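Local atomic coordinates of L-lysine 6-oxidase (Marinomonas mediterranea, PDB entry 3WEU), a protein that oxidises the epsilon-amino group of L-lysine with a cysteine tryptophylquinone cofactor, releasing ammonia and the hydrogen peroxide that makes it antibacterial. Residues V268-F273 and D406-F411; S262-D267 and S456-V461; F273-D278 and D428-D433. One frame throughout, in Å; residues are numbered along the deposited sequence.

Contact 1. Residues V268-F273 and D406-F411. With EDO (1,2-ethanediol), chain O.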
ATOM      1  N   VAL A 268     -23.163  35.424 -16.430  1.00 16.21           N
ATOM      2  CA  VAL A 268     -22.424  35.472 -17.668  1.00 15.76           C
ATOM      3  C   VAL A 268     -23.209  36.204 -18.741  1.00 18.71           C
ATOM      4  O   VAL A 268     -22.646  37.081 -19.478  1.00 19.31           O
ATOM      5  CB  VAL A 268     -22.002  34.063 -18.130  1.00 16.12           C
ATOM      6  CG1 VAL A 268     -21.430  34.080 -19.546  1.00 19.55           C
ATOM      7  CG2 VAL A 268     -20.991  33.461 -17.225  1.00 16.99           C
ATOM      8  N   GLY A 269     -24.489  35.911 -18.806  1.00 18.55           N
ATOM      9  CA  GLY A 269     -25.388  36.522 -19.776  1.00 19.52           C
ATOM     10  C   GLY A 269     -25.528  38.027 -19.643  1.00 21.36           C
ATOM     11  O   GLY A 269     -25.514  38.800 -20.652  1.00 19.65           O
ATOM     12  N   VAL A 270     -25.708  38.444 -18.400  1.00 18.59           N
ATOM     13  CA  VAL A 270     -25.918  39.852 -18.089  1.00 18.24           C
ATOM     14  C   VAL A 270     -24.648  40.621 -18.429  1.00 19.04           C
ATOM     15  O   VAL A 270     -24.700  41.689 -19.047  1.00 19.82           O
ATOM     16  CB  VAL A 270     -26.323  40.021 -16.581  1.00 18.71           C
ATOM     17  CG1 VAL A 270     -26.233  41.466 -16.149  1.00 19.98           C
ATOM     18  CG2 VAL A 270     -27.754  39.537 -16.384  1.00 18.35           C
ATOM     19  N   ARG A 271     -23.500  40.090 -18.004  1.00 18.01           N
ATOM     20  CA  ARG A 271     -22.228  40.800 -18.142  1.00 18.63           C
ATOM     21  C   ARG A 271     -21.581  40.611 -19.527  1.00 20.02           C
ATOM     22  O   ARG A 271     -20.673  41.368 -19.898  1.00 19.37           O
ATOM     23  CB  ARG A 271     -21.249  40.368 -17.075  1.00 18.94           C
ATOM     24  CG  ARG A 271     -21.601  40.838 -15.655  1.00 19.80           C
ATOM     25  CD  ARG A 271     -20.549  40.454 -14.571  1.00 19.57           C
ATOM     26  NE  ARG A 271     -20.443  39.001 -14.468  1.00 18.53           N
ATOM     27  CZ  ARG A 271     -19.558  38.247 -15.112  1.00 20.62           C
ATOM     28  NH1 ARG A 271     -19.631  36.926 -15.034  1.00 20.48           N
ATOM     29  NH2 ARG A 271     -18.569  38.790 -15.851  1.00 20.17           N
ATOM     30  N   ASN A 272     -22.014  39.642 -20.291  1.00 20.26           N
ATOM     31  CA  ASN A 272     -21.378  39.420 -21.587  1.00 20.96           C
ATOM     32  C   ASN A 272     -22.253  39.423 -22.809  1.00 23.00           C
ATOM     33  O   ASN A 272     -21.746  39.574 -23.902  1.00 22.50           O
ATOM     34  CB  ASN A 272     -20.601  38.122 -21.588  1.00 21.08           C
ATOM     35  CG  ASN A 272     -19.469  38.146 -20.604  1.00 24.44           C
ATOM     36  OD1 ASN A 272     -18.447  38.770 -20.839  1.00 22.30           O
ATOM     37  ND2 ASN A 272     -19.655  37.495 -19.480  1.00 24.04           N
ATOM     38  N   PHE A 273     -23.539  39.190 -22.671  1.00 19.58           N
ATOM     39  CA  PHE A 273     -24.401  39.003 -23.830  1.00 21.95           C
ATOM     40  C   PHE A 273     -25.578  39.915 -23.781  1.00 20.89           C
ATOM     41  O   PHE A 273     -26.537  39.653 -24.454  1.00 21.94           O
ATOM     42  CB  PHE A 273     -24.847  37.534 -23.897  1.00 21.52           C
ATOM     43  CG  PHE A 273     -23.733  36.600 -24.137  1.00 21.71           C
ATOM     44  CD1 PHE A 273     -23.243  36.449 -25.457  1.00 25.59           C
ATOM     45  CD2 PHE A 273     -23.155  35.840 -23.121  1.00 23.27           C
ATOM     46  CE1 PHE A 273     -22.192  35.598 -25.701  1.00 24.91           C
ATOM     47  CE2 PHE A 273     -22.080  34.991 -23.386  1.00 20.92           C
ATOM     48  CZ  PHE A 273     -21.620  34.869 -24.656  1.00 25.40           C
ATOM     49  N   ASP A 406     -22.310  35.395  -6.834  1.00 14.99           N
ATOM     50  CA  ASP A 406     -21.845  35.843  -8.127  1.00 15.30           C
ATOM     51  C   ASP A 406     -22.131  37.336  -8.285  1.00 15.15           C
ATOM     52  O   ASP A 406     -22.853  37.908  -7.505  1.00 14.50           O
ATOM     53  CB  ASP A 406     -22.335  34.949  -9.308  1.00 15.70           C
ATOM     54  CG  ASP A 406     -23.786  35.086  -9.665  1.00 16.81           C
ATOM     55  OD1 ASP A 406     -24.278  36.236  -9.752  1.00 16.78           O
ATOM     56  OD2 ASP A 406     -24.448  34.015 -10.002  1.00 17.30           O
ATOM     57  N   ALA A 407     -21.513  37.950  -9.273  1.00 16.18           N
ATOM     58  CA  ALA A 407     -21.509  39.399  -9.375  1.00 15.75           C
ATOM     59  C   ALA A 407     -22.907  39.957  -9.595  1.00 15.05           C
ATOM     60  O   ALA A 407     -23.243  40.992  -9.035  1.00 15.30           O
ATOM     61  CB  ALA A 407     -20.576  39.853 -10.487  1.00 15.98           C
ATOM     62  N   THR A 408     -23.746  39.196 -10.272  1.00 13.99           N
ATOM     63  CA  THR A 408     -25.125  39.642 -10.532  1.00 16.33           C
ATOM     64  C   THR A 408     -26.013  39.499  -9.304  1.00 15.89           C
ATOM     65  O   THR A 408     -26.731  40.440  -8.918  1.00 14.97           O
ATOM     66  CB  THR A 408     -25.681  39.004 -11.816  1.00 16.91           C
ATOM     67  OG1 THR A 408     -24.803  39.394 -12.899  1.00 17.56           O
ATOM     68  CG2 THR A 408     -27.148  39.424 -12.071  1.00 18.92           C
ATOM     69  N   GLN A 409     -25.898  38.344  -8.597  1.00 14.24           N
ATOM     70  CA  GLN A 409     -26.606  38.236  -7.356  1.00 13.84           C
ATOM     71  C   GLN A 409     -26.238  39.349  -6.437  1.00 13.32           C
ATOM     72  O   GLN A 409     -27.072  39.914  -5.756  1.00 13.44           O
ATOM     73  CB  GLN A 409     -26.310  36.900  -6.693  1.00 13.79           C
ATOM     74  CG  GLN A 409     -26.783  35.700  -7.448  1.00 13.43           C
ATOM     75  CD  GLN A 409     -26.330  34.400  -6.780  1.00 14.51           C
ATOM     76  OE1 GLN A 409     -25.111  34.178  -6.579  1.00 14.13           O
ATOM     77  NE2 GLN A 409     -27.295  33.587  -6.368  1.00 14.65           N
ATOM     78  N   LEU A 410     -24.961  39.644  -6.352  1.00 14.51           N
ATOM     79  CA  LEU A 410     -24.529  40.621  -5.343  1.00 13.78           C
ATOM     80  C   LEU A 410     -24.937  42.044  -5.744  1.00 14.30           C
ATOM     81  O   LEU A 410     -25.361  42.857  -4.895  1.00 13.44           O
ATOM     82  CB  LEU A 410     -23.046  40.505  -5.146  1.00 15.19           C
ATOM     83  CG  LEU A 410     -22.444  41.418  -4.111  1.00 16.84           C
ATOM     84  CD1 LEU A 410     -22.842  40.987  -2.694  1.00 16.82           C
ATOM     85  CD2 LEU A 410     -20.931  41.534  -4.201  1.00 16.91           C
ATOM     86  N   PHE A 411     -24.902  42.330  -7.045  1.00 16.01           N
ATOM     87  CA  PHE A 411     -25.397  43.615  -7.523  1.00 16.09           C
ATOM     88  C   PHE A 411     -26.878  43.828  -7.086  1.00 16.21           C
ATOM     89  O   PHE A 411     -27.277  44.852  -6.549  1.00 15.83           O
ATOM     90  CB  PHE A 411     -25.318  43.701  -9.043  1.00 17.06           C
ATOM     91  CG  PHE A 411     -26.072  44.855  -9.573  1.00 15.89           C
ATOM     92  CD1 PHE A 411     -25.637  46.128  -9.278  1.00 18.74           C
ATOM     93  CD2 PHE A 411     -27.273  44.678 -10.200  1.00 15.44           C
ATOM     94  CE1 PHE A 411     -26.350  47.239  -9.694  1.00 19.25           C
ATOM     95  CE2 PHE A 411     -27.994  45.768 -10.622  1.00 17.62           C
ATOM     96  CZ  PHE A 411     -27.546  47.065 -10.359  1.00 17.39           C
TER
HETATM   97  C1  EDO O 813     -16.563  41.926 -15.637  1.00 39.60           C
HETATM   98  O1  EDO O 813     -17.708  41.623 -16.441  1.00 30.65           O
HETATM   99  C2  EDO O 813     -16.674  43.423 -15.536  1.00 42.40           C
HETATM  100  O2  EDO O 813     -18.075  43.749 -15.391  1.00 38.99           O
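V270 and R271, on the last turn of helix 261-272, meet T408 and A407 on the first turn of helix 407-418. V268, N-terminal to them, faces away from that helix. V270 follows, with its CA 7.6 Å from the CA of T408. V270 CB lies 4.0 Å from T408 OG1 and the CG1 branch is almost as close, so a methyl-bearing carbon packs against a hydroxyl whose polar needs are met elsewhere, by D267 and Y287. R271 is bent at chi3 (-62°), its NH1 forming a salt bridge with D267. Its NE rests 4.1 Å from A407 CB, the methyl approaching the group obliquely. At the guanidinium edge, in plane, NH2 donates to O1 of an ethanediol at 3.0 Å, a molecule probably left from the crystallisation liquor and also bonded to the Y280 hydroxyl. N272 then turns its side-chain amide back to V268, ND2 to O 3.0 Å, in the carbonyl plane and on a lone pair. At the N-terminus of helix 407-418, D406 and Q409 form a capping box: Q409 N donates to D406 OD1 at 2.9 Å, nearly straight (174°), while D406 N returns a bond to Q409 OE1. The two short helical segments make a near-perpendicular crossing (84°, axes 10.3 Å apart), with Y280 and Y287 beside it. These tyrosines come from strands 280-281 and 286-287; both touch V270 and R271, and Y287 also touches A407.

Contact 2. Residues S262-D267 and S456-V461. With EDO (1,2-ethanediol), chain I.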
ATOM      1  N   SER A 262     -27.568  27.811 -13.008  1.00 16.03           N
ATOM      2  CA  SER A 262     -28.421  28.838 -13.656  1.00 14.38           C
ATOM      3  C   SER A 262     -28.032  30.275 -13.292  1.00 15.79           C
ATOM      4  O   SER A 262     -27.914  31.120 -14.193  1.00 15.04           O
ATOM      5  CB  SER A 262     -29.905  28.621 -13.416  1.00 15.96           C
ATOM      6  OG  SER A 262     -30.706  29.613 -14.056  1.00 15.67           O
ATOM      7  N   ASP A 263     -27.745  30.525 -12.026  1.00 14.48           N
ATOM      8  CA  ASP A 263     -27.214  31.835 -11.636  1.00 13.84           C
ATOM      9  C   ASP A 263     -25.903  32.098 -12.433  1.00 14.44           C
ATOM     10  O   ASP A 263     -25.703  33.215 -12.899  1.00 15.69           O
ATOM     11  CB  ASP A 263     -26.940  31.954 -10.157  1.00 13.42           C
ATOM     12  CG  ASP A 263     -28.158  31.761  -9.348  1.00 15.28           C
ATOM     13  OD1 ASP A 263     -29.160  32.382  -9.671  1.00 16.44           O
ATOM     14  OD2 ASP A 263     -28.154  30.909  -8.444  1.00 16.70           O
ATOM     15  N   THR A 264     -25.063  31.082 -12.609  1.00 15.42           N
ATOM     16  CA  THR A 264     -23.817  31.266 -13.356  1.00 15.73           C
ATOM     17  C   THR A 264     -24.121  31.721 -14.787  1.00 18.09           C
ATOM     18  O   THR A 264     -23.563  32.740 -15.296  1.00 17.38           O
ATOM     19  CB  THR A 264     -22.952  30.020 -13.364  1.00 17.74           C
ATOM     20  OG1 THR A 264     -22.582  29.681 -12.022  1.00 15.81           O
ATOM     21  CG2 THR A 264     -21.688  30.245 -14.223  1.00 18.10           C
ATOM     22  N   CYS A 265     -25.004  30.981 -15.458  1.00 16.84           N
ATOM     23  CA  CYS A 265     -25.339  31.299 -16.854  1.00 17.12           C
ATOM     24  C   CYS A 265     -25.964  32.690 -16.957  1.00 16.61           C
ATOM     25  O   CYS A 265     -25.643  33.421 -17.898  1.00 16.85           O
ATOM     26  CB  CYS A 265     -26.239  30.223 -17.504  1.00 16.57           C
ATOM     27  SG  CYS A 265     -25.344  28.691 -17.754  1.00 19.49           S
ATOM     28  N   PHE A 266     -26.861  33.045 -16.021  1.00 16.10           N
ATOM     29  CA  PHE A 266     -27.499  34.327 -15.983  1.00 16.10           C
ATOM     30  C   PHE A 266     -26.460  35.454 -15.832  1.00 18.14           C
ATOM     31  O   PHE A 266     -26.457  36.413 -16.569  1.00 16.53           O
ATOM     32  CB  PHE A 266     -28.535  34.372 -14.823  1.00 16.21           C
ATOM     33  CG  PHE A 266     -29.337  35.617 -14.785  1.00 15.92           C
ATOM     34  CD1 PHE A 266     -30.263  35.862 -15.793  1.00 17.98           C
ATOM     35  CD2 PHE A 266     -29.104  36.611 -13.842  1.00 14.83           C
ATOM     36  CE1 PHE A 266     -30.962  37.062 -15.817  1.00 19.14           C
ATOM     37  CE2 PHE A 266     -29.832  37.773 -13.837  1.00 16.74           C
ATOM     38  CZ  PHE A 266     -30.786  38.003 -14.816  1.00 18.13           C
ATOM     39  N   ASP A 267     -25.549  35.293 -14.870  1.00 17.23           N
ATOM     40  CA  ASP A 267     -24.520  36.314 -14.612  1.00 15.71           C
ATOM     41  C   ASP A 267     -23.632  36.517 -15.847  1.00 15.95           C
ATOM     42  O   ASP A 267     -23.368  37.656 -16.238  1.00 19.08           O
ATOM     43  CB  ASP A 267     -23.682  35.830 -13.427  1.00 15.79           C
ATOM     44  CG  ASP A 267     -22.467  36.674 -13.142  1.00 15.83           C
ATOM     45  OD1 ASP A 267     -22.628  37.906 -12.974  1.00 17.79           O
ATOM     46  OD2 ASP A 267     -21.377  36.044 -13.035  1.00 16.41           O
ATOM     47  N   SER A 456     -15.075  26.421 -16.304  1.00 15.45           N
ATOM     48  CA  SER A 456     -15.251  26.762 -17.722  1.00 16.41           C
ATOM     49  C   SER A 456     -16.607  27.324 -17.996  1.00 16.59           C
ATOM     50  O   SER A 456     -16.800  28.081 -18.933  1.00 14.75           O
ATOM     51  CB  SER A 456     -14.946  25.526 -18.599  1.00 17.22           C
ATOM     52  OG  SER A 456     -15.787  24.422 -18.313  1.00 19.49           O
ATOM     53  N   LEU A 457     -17.610  26.954 -17.196  1.00 14.51           N
ATOM     54  CA  LEU A 457     -18.926  27.500 -17.429  1.00 13.85           C
ATOM     55  C   LEU A 457     -19.082  28.960 -17.134  1.00 14.81           C
ATOM     56  O   LEU A 457     -20.112  29.586 -17.485  1.00 14.42           O
ATOM     57  CB  LEU A 457     -19.960  26.731 -16.616  1.00 15.69           C
ATOM     58  CG  LEU A 457     -20.493  25.398 -17.132  1.00 15.89           C
ATOM     59  CD1 LEU A 457     -21.444  25.673 -18.239  1.00 16.25           C
ATOM     60  CD2 LEU A 457     -19.426  24.423 -17.558  1.00 15.78           C
ATOM     61  N   GLN A 458     -18.109  29.529 -16.430  1.00 14.94           N
ATOM     62  CA  GLN A 458     -18.082  30.937 -16.191  1.00 15.61           C
ATOM     63  C   GLN A 458     -17.483  31.726 -17.375  1.00 16.56           C
ATOM     64  O   GLN A 458     -17.570  32.960 -17.418  1.00 18.12           O
ATOM     65  CB  GLN A 458     -17.241  31.255 -14.949  1.00 15.81           C
ATOM     66  CG  GLN A 458     -17.930  30.848 -13.646  1.00 16.27           C
ATOM     67  CD  GLN A 458     -17.013  31.037 -12.466  1.00 16.89           C
ATOM     68  OE1 GLN A 458     -16.333  32.068 -12.345  1.00 15.87           O
ATOM     69  NE2 GLN A 458     -16.926  30.001 -11.613  1.00 17.54           N
ATOM     70  N   ASN A 459     -16.920  31.015 -18.291  1.00 14.91           N
ATOM     71  CA  ASN A 459     -16.219  31.661 -19.404  1.00 15.50           C
ATOM     72  C   ASN A 459     -17.113  31.955 -20.597  1.00 15.84           C
ATOM     73  O   ASN A 459     -17.606  31.045 -21.184  1.00 17.70           O
ATOM     74  CB  ASN A 459     -15.058  30.823 -19.843  1.00 15.20           C
ATOM     75  CG  ASN A 459     -14.080  31.650 -20.658  1.00 17.28           C
ATOM     76  OD1 ASN A 459     -14.508  32.573 -21.334  1.00 18.57           O
ATOM     77  ND2 ASN A 459     -12.794  31.399 -20.503  1.00 17.88           N
ATOM     78  N   PRO A 460     -17.383  33.238 -20.887  1.00 17.03           N
ATOM     79  CA  PRO A 460     -18.334  33.506 -21.899  1.00 19.64           C
ATOM     80  C   PRO A 460     -17.960  32.957 -23.270  1.00 19.68           C
ATOM     81  O   PRO A 460     -18.891  32.777 -24.097  1.00 20.05           O
ATOM     82  CB  PRO A 460     -18.369  35.034 -21.990  1.00 18.97           C
ATOM     83  CG  PRO A 460     -17.091  35.497 -21.392  1.00 21.35           C
ATOM     84  CD  PRO A 460     -16.833  34.473 -20.325  1.00 19.12           C
ATOM     85  N   VAL A 461     -16.681  32.686 -23.490  1.00 17.71           N
ATOM     86  CA  VAL A 461     -16.295  32.204 -24.838  1.00 20.94           C
ATOM     87  C   VAL A 461     -16.832  30.815 -25.210  1.00 20.01           C
ATOM     88  O   VAL A 461     -16.794  30.430 -26.379  1.00 20.14           O
ATOM     89  CB  VAL A 461     -14.792  32.254 -25.076  1.00 19.55           C
ATOM     90  CG1 VAL A 461     -14.195  33.627 -24.712  1.00 21.24           C
ATOM     91  CG2 VAL A 461     -14.103  31.115 -24.382  1.00 21.36           C
TER
HETATM   92  C1  EDO I 807     -11.879  35.184 -21.922  1.00 29.43           C
HETATM   93  O1  EDO I 807     -13.162  34.946 -21.329  1.00 24.44           O
HETATM   94  C2  EDO I 807     -10.777  34.266 -21.458  1.00 25.56           C
HETATM   95  O2  EDO I 807     -10.986  32.940 -22.004  1.00 25.99           O
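A turn of helix 261-272 meets a 3-10 turn, T264 and Q458 having their CA atoms 6.4 Å apart, with no hydrogen bond between the two segments. The contact is carried by one methyl. T264 CG2 stands 3.7 Å from L457 O and 3.8 Å from Q458 CG, so it touches a carbonyl oxygen and a methylene together. Its chi1 of -61° sets CG2 anti to the backbone N and pointing at the turn, while OG1 lies beside that N and makes a weak hydrogen bond back to T260 O, one turn earlier in the helix. The T264 and Q458 side chains are roughly perpendicular, with the glutamine extended beyond CG. L457 O, besides meeting the methyl, also accepts a hydrogen bond from the Y463 hydroxyl. Within 456-461 the chain is held by N459 N to S456 O and then by the side chain of N459. There OD1 receives V461 N at 3.1 Å, the donor standing 37° above the carbonyl plane. The same OD1 accepts from O1 of an ethanediol at 2.7 Å, and N459 ND2 gives a nearly straight bond (171°) to the diol's O2 at 2.8 Å; thus both ends of the amide grip one small molecule, probably from the crystallisation liquor. P460 and V461 border its O1. L457 also touches L261, and P460 touches V268 and N272, so the loop runs along the helix. The backbone bond to N459 OD1 defines an Asx turn, which leads the chain into the second 3-10 segment, 460-461.

Contact 3. Residues F273-D278 and D428-D433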
ATOM      1  N   PHE A 273     -23.539  39.190 -22.671  1.00 19.58           N
ATOM      2  CA  PHE A 273     -24.401  39.003 -23.830  1.00 21.95           C
ATOM      3  C   PHE A 273     -25.578  39.915 -23.781  1.00 20.89           C
ATOM      4  O   PHE A 273     -26.537  39.653 -24.454  1.00 21.94           O
ATOM      5  CB  PHE A 273     -24.847  37.534 -23.897  1.00 21.52           C
ATOM      6  CG  PHE A 273     -23.733  36.600 -24.137  1.00 21.71           C
ATOM      7  CD1 PHE A 273     -23.243  36.449 -25.457  1.00 25.59           C
ATOM      8  CD2 PHE A 273     -23.155  35.840 -23.121  1.00 23.27           C
ATOM      9  CE1 PHE A 273     -22.192  35.598 -25.701  1.00 24.91           C
ATOM     10  CE2 PHE A 273     -22.080  34.991 -23.386  1.00 20.92           C
ATOM     11  CZ  PHE A 273     -21.620  34.869 -24.656  1.00 25.40           C
ATOM     12  N   ASP A 274     -25.501  40.994 -23.001  1.00 22.93           N
ATOM     13  CA  ASP A 274     -26.545  42.009 -22.974  1.00 23.71           C
ATOM     14  C   ASP A 274     -27.914  41.405 -22.639  1.00 26.21           C
ATOM     15  O   ASP A 274     -28.945  41.899 -23.103  1.00 21.47           O
ATOM     16  CB  ASP A 274     -26.597  42.678 -24.366  1.00 30.70           C
ATOM     17  CG  ASP A 274     -27.170  44.064 -24.315  1.00 37.64           C
ATOM     18  OD1 ASP A 274     -26.680  44.848 -23.460  1.00 39.87           O
ATOM     19  OD2 ASP A 274     -28.069  44.385 -25.147  1.00 41.95           O
ATOM     20  N   LEU A 275     -27.942  40.348 -21.830  1.00 22.41           N
ATOM     21  CA  LEU A 275     -29.185  39.683 -21.551  1.00 20.09           C
ATOM     22  C   LEU A 275     -30.247  40.595 -20.925  1.00 19.60           C
ATOM     23  O   LEU A 275     -31.425  40.433 -21.156  1.00 18.39           O
ATOM     24  CB  LEU A 275     -28.914  38.409 -20.683  1.00 19.47           C
ATOM     25  CG  LEU A 275     -30.135  37.562 -20.284  1.00 18.20           C
ATOM     26  CD1 LEU A 275     -30.789  36.965 -21.529  1.00 19.99           C
ATOM     27  CD2 LEU A 275     -29.644  36.491 -19.337  1.00 19.11           C
ATOM     28  N   VAL A 276     -29.834  41.495 -20.064  1.00 19.58           N
ATOM     29  CA  VAL A 276     -30.703  42.408 -19.361  1.00 21.43           C
ATOM     30  C   VAL A 276     -30.154  43.865 -19.464  1.00 23.14           C
ATOM     31  O   VAL A 276     -29.535  44.365 -18.562  1.00 20.77           O
ATOM     32  CB  VAL A 276     -30.908  42.032 -17.872  1.00 20.73           C
ATOM     33  CG1 VAL A 276     -32.056  42.882 -17.324  1.00 22.27           C
ATOM     34  CG2 VAL A 276     -31.269  40.571 -17.700  1.00 19.27           C
ATOM     35  N   PRO A 277     -30.402  44.543 -20.615  1.00 26.17           N
ATOM     36  CA  PRO A 277     -29.829  45.878 -20.888  1.00 25.97           C
ATOM     37  C   PRO A 277     -30.107  46.875 -19.815  1.00 24.18           C
ATOM     38  O   PRO A 277     -29.270  47.718 -19.560  1.00 24.42           O
ATOM     39  CB  PRO A 277     -30.546  46.315 -22.192  1.00 29.30           C
ATOM     40  CG  PRO A 277     -30.896  45.029 -22.883  1.00 29.25           C
ATOM     41  CD  PRO A 277     -31.252  44.058 -21.720  1.00 26.45           C
ATOM     42  N   ASP A 278     -31.260  46.780 -19.158  1.00 22.39           N
ATOM     43  CA  ASP A 278     -31.544  47.697 -18.042  1.00 23.03           C
ATOM     44  C   ASP A 278     -30.649  47.514 -16.804  1.00 22.30           C
ATOM     45  O   ASP A 278     -30.568  48.405 -15.965  1.00 20.47           O
ATOM     46  CB  ASP A 278     -33.005  47.585 -17.601  1.00 27.50           C
ATOM     47  CG  ASP A 278     -33.991  48.149 -18.629  1.00 32.80           C
ATOM     48  OD1 ASP A 278     -33.578  48.886 -19.526  1.00 32.73           O
ATOM     49  OD2 ASP A 278     -35.173  47.774 -18.555  1.00 39.23           O
ATOM     50  N   ASP A 428     -40.609  38.125 -15.367  1.00 40.24           N
ATOM     51  CA  ASP A 428     -39.459  37.256 -15.564  1.00 39.25           C
ATOM     52  C   ASP A 428     -38.445  37.944 -16.486  1.00 33.43           C
ATOM     53  O   ASP A 428     -38.744  38.779 -17.331  1.00 28.16           O
ATOM     54  CB  ASP A 428     -39.836  35.903 -16.202  1.00 44.88           C
ATOM     55  CG  ASP A 428     -40.767  35.067 -15.331  1.00 53.86           C
ATOM     56  OD1 ASP A 428     -41.362  35.609 -14.369  1.00 57.78           O
ATOM     57  OD2 ASP A 428     -40.911  33.867 -15.631  1.00 55.15           O
ATOM     58  N   TYR A 429     -37.216  37.591 -16.253  1.00 28.93           N
ATOM     59  CA  TYR A 429     -36.176  37.862 -17.203  1.00 25.93           C
ATOM     60  C   TYR A 429     -36.428  37.078 -18.478  1.00 28.80           C
ATOM     61  O   TYR A 429     -37.173  36.083 -18.473  1.00 29.59           O
ATOM     62  CB  TYR A 429     -34.875  37.376 -16.557  1.00 25.21           C
ATOM     63  CG  TYR A 429     -34.446  38.193 -15.348  1.00 23.58           C
ATOM     64  CD1 TYR A 429     -34.178  39.529 -15.477  1.00 23.00           C
ATOM     65  CD2 TYR A 429     -34.239  37.602 -14.079  1.00 22.55           C
ATOM     66  CE1 TYR A 429     -33.778  40.285 -14.406  1.00 22.15           C
ATOM     67  CE2 TYR A 429     -33.804  38.380 -13.026  1.00 21.04           C
ATOM     68  CZ  TYR A 429     -33.570  39.695 -13.168  1.00 23.16           C
ATOM     69  OH  TYR A 429     -33.223  40.565 -12.081  1.00 30.42           O
ATOM     70  N   PRO A 430     -35.779  37.480 -19.555  1.00 27.60           N
ATOM     71  CA  PRO A 430     -35.908  36.764 -20.833  1.00 29.32           C
ATOM     72  C   PRO A 430     -35.108  35.468 -20.889  1.00 24.05           C
ATOM     73  O   PRO A 430     -34.221  35.348 -21.670  1.00 26.03           O
ATOM     74  CB  PRO A 430     -35.399  37.778 -21.866  1.00 30.29           C
ATOM     75  CG  PRO A 430     -34.547  38.728 -21.100  1.00 31.77           C
ATOM     76  CD  PRO A 430     -35.095  38.784 -19.702  1.00 31.09           C
ATOM     77  N   VAL A 431     -35.467  34.516 -20.042  1.00 22.19           N
ATOM     78  CA  VAL A 431     -34.828  33.223 -19.916  1.00 23.57           C
ATOM     79  C   VAL A 431     -36.006  32.284 -19.722  1.00 25.61           C
ATOM     80  O   VAL A 431     -36.853  32.508 -18.865  1.00 26.31           O
ATOM     81  CB  VAL A 431     -33.939  33.163 -18.649  1.00 21.89           C
ATOM     82  CG1 VAL A 431     -33.350  31.824 -18.468  1.00 24.02           C
ATOM     83  CG2 VAL A 431     -32.810  34.190 -18.789  1.00 22.75           C
ATOM     84  N   SER A 432     -36.090  31.248 -20.516  1.00 23.36           N
ATOM     85  CA  SER A 432     -37.135  30.251 -20.343  1.00 22.38           C
ATOM     86  C   SER A 432     -37.028  29.567 -18.996  1.00 21.77           C
ATOM     87  O   SER A 432     -35.952  29.202 -18.579  1.00 19.42           O
ATOM     88  CB  SER A 432     -36.965  29.196 -21.469  1.00 24.45           C
ATOM     89  OG  SER A 432     -37.766  28.067 -21.211  1.00 24.30           O
ATOM     90  N   ASP A 433     -38.164  29.276 -18.352  1.00 21.54           N
ATOM     91  CA  ASP A 433     -38.174  28.391 -17.186  1.00 24.19           C
ATOM     92  C   ASP A 433     -37.609  27.031 -17.382  1.00 22.36           C
ATOM     93  O   ASP A 433     -37.040  26.431 -16.473  1.00 19.15           O
ATOM     94  CB  ASP A 433     -39.612  28.183 -16.697  1.00 27.73           C
ATOM     95  CG  ASP A 433     -40.147  29.390 -16.009  1.00 33.33           C
ATOM     96  OD1 ASP A 433     -39.346  30.318 -15.653  1.00 32.95           O
ATOM     97  OD2 ASP A 433     -41.378  29.399 -15.784  1.00 40.08           O
TER
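L275 has CG anti to its N (chi1 -180°) and chi2 near +64°, torsions that carry its two methyls across to P430 and V431. V276, with chi1 -168°, places CG2 beside the backbone N, on the branch that reaches Y429. The leucine splits its contacts: CD1 lies 4.2 Å from P430 CG and close to that residue's carbonyl oxygen, while CD2 packs 4.0 Å from V431 CG2. L275 and P430 lie alongside each other, pointing opposite ways, and the leucine runs roughly perpendicular to V431. The proline ring also leans on the leucine backbone, P430 CG being 3.6 Å from L275 O. Next along the loop, V276 CG2 comes obliquely to the tyrosine ring, 3.8 Å from Y429 CD1, with CE1 a little farther off. The ring's far end is polar, and Y429 OH hydrogen-bonds to D298 OD1; R297 makes a cation-pi contact with the ring. P430 is the centre of an inverse gamma turn, closed by a weak bond from V431 N to Y429 O, and this kink sets Y429, P430 and V431 against L275 and V276. Two irregular loops thus meet chiefly through aliphatic and ring carbons, with two backbone carbonyl oxygens among them, and F266 of helix 261-272 lies against L275, V276 and Y429 alike. With no hydrogen bond or salt bridge between the segments, their cohesion rests on van der Waals contact and the burial of apolar surface near the protein's exterior, while the polar fixing of Y429 comes from residues outside both loops.

Overall arrangement
Helix 261-272 ties the three contacts together: its start meets loop 456-461 in contact 2, its end meets helix 407-418 in contact 1, and the loop leaving it joins 428-433 in contact 3. Contact centres lie about 9 Å (1 and 2), 11 Å (1 and 3) and 13 Å (2 and 3) apart, all on one side of the chain's centre. Along the chain, contacts 1 and 3 cross each other and both nest within the loop closed by contact 2. F273, shared by contacts 1 and 3, packs on P460 of contact 2. All three second segments belong to the LodA C-terminal domain, so helix 261-272 and the loop after it meet three separate parts of that domain.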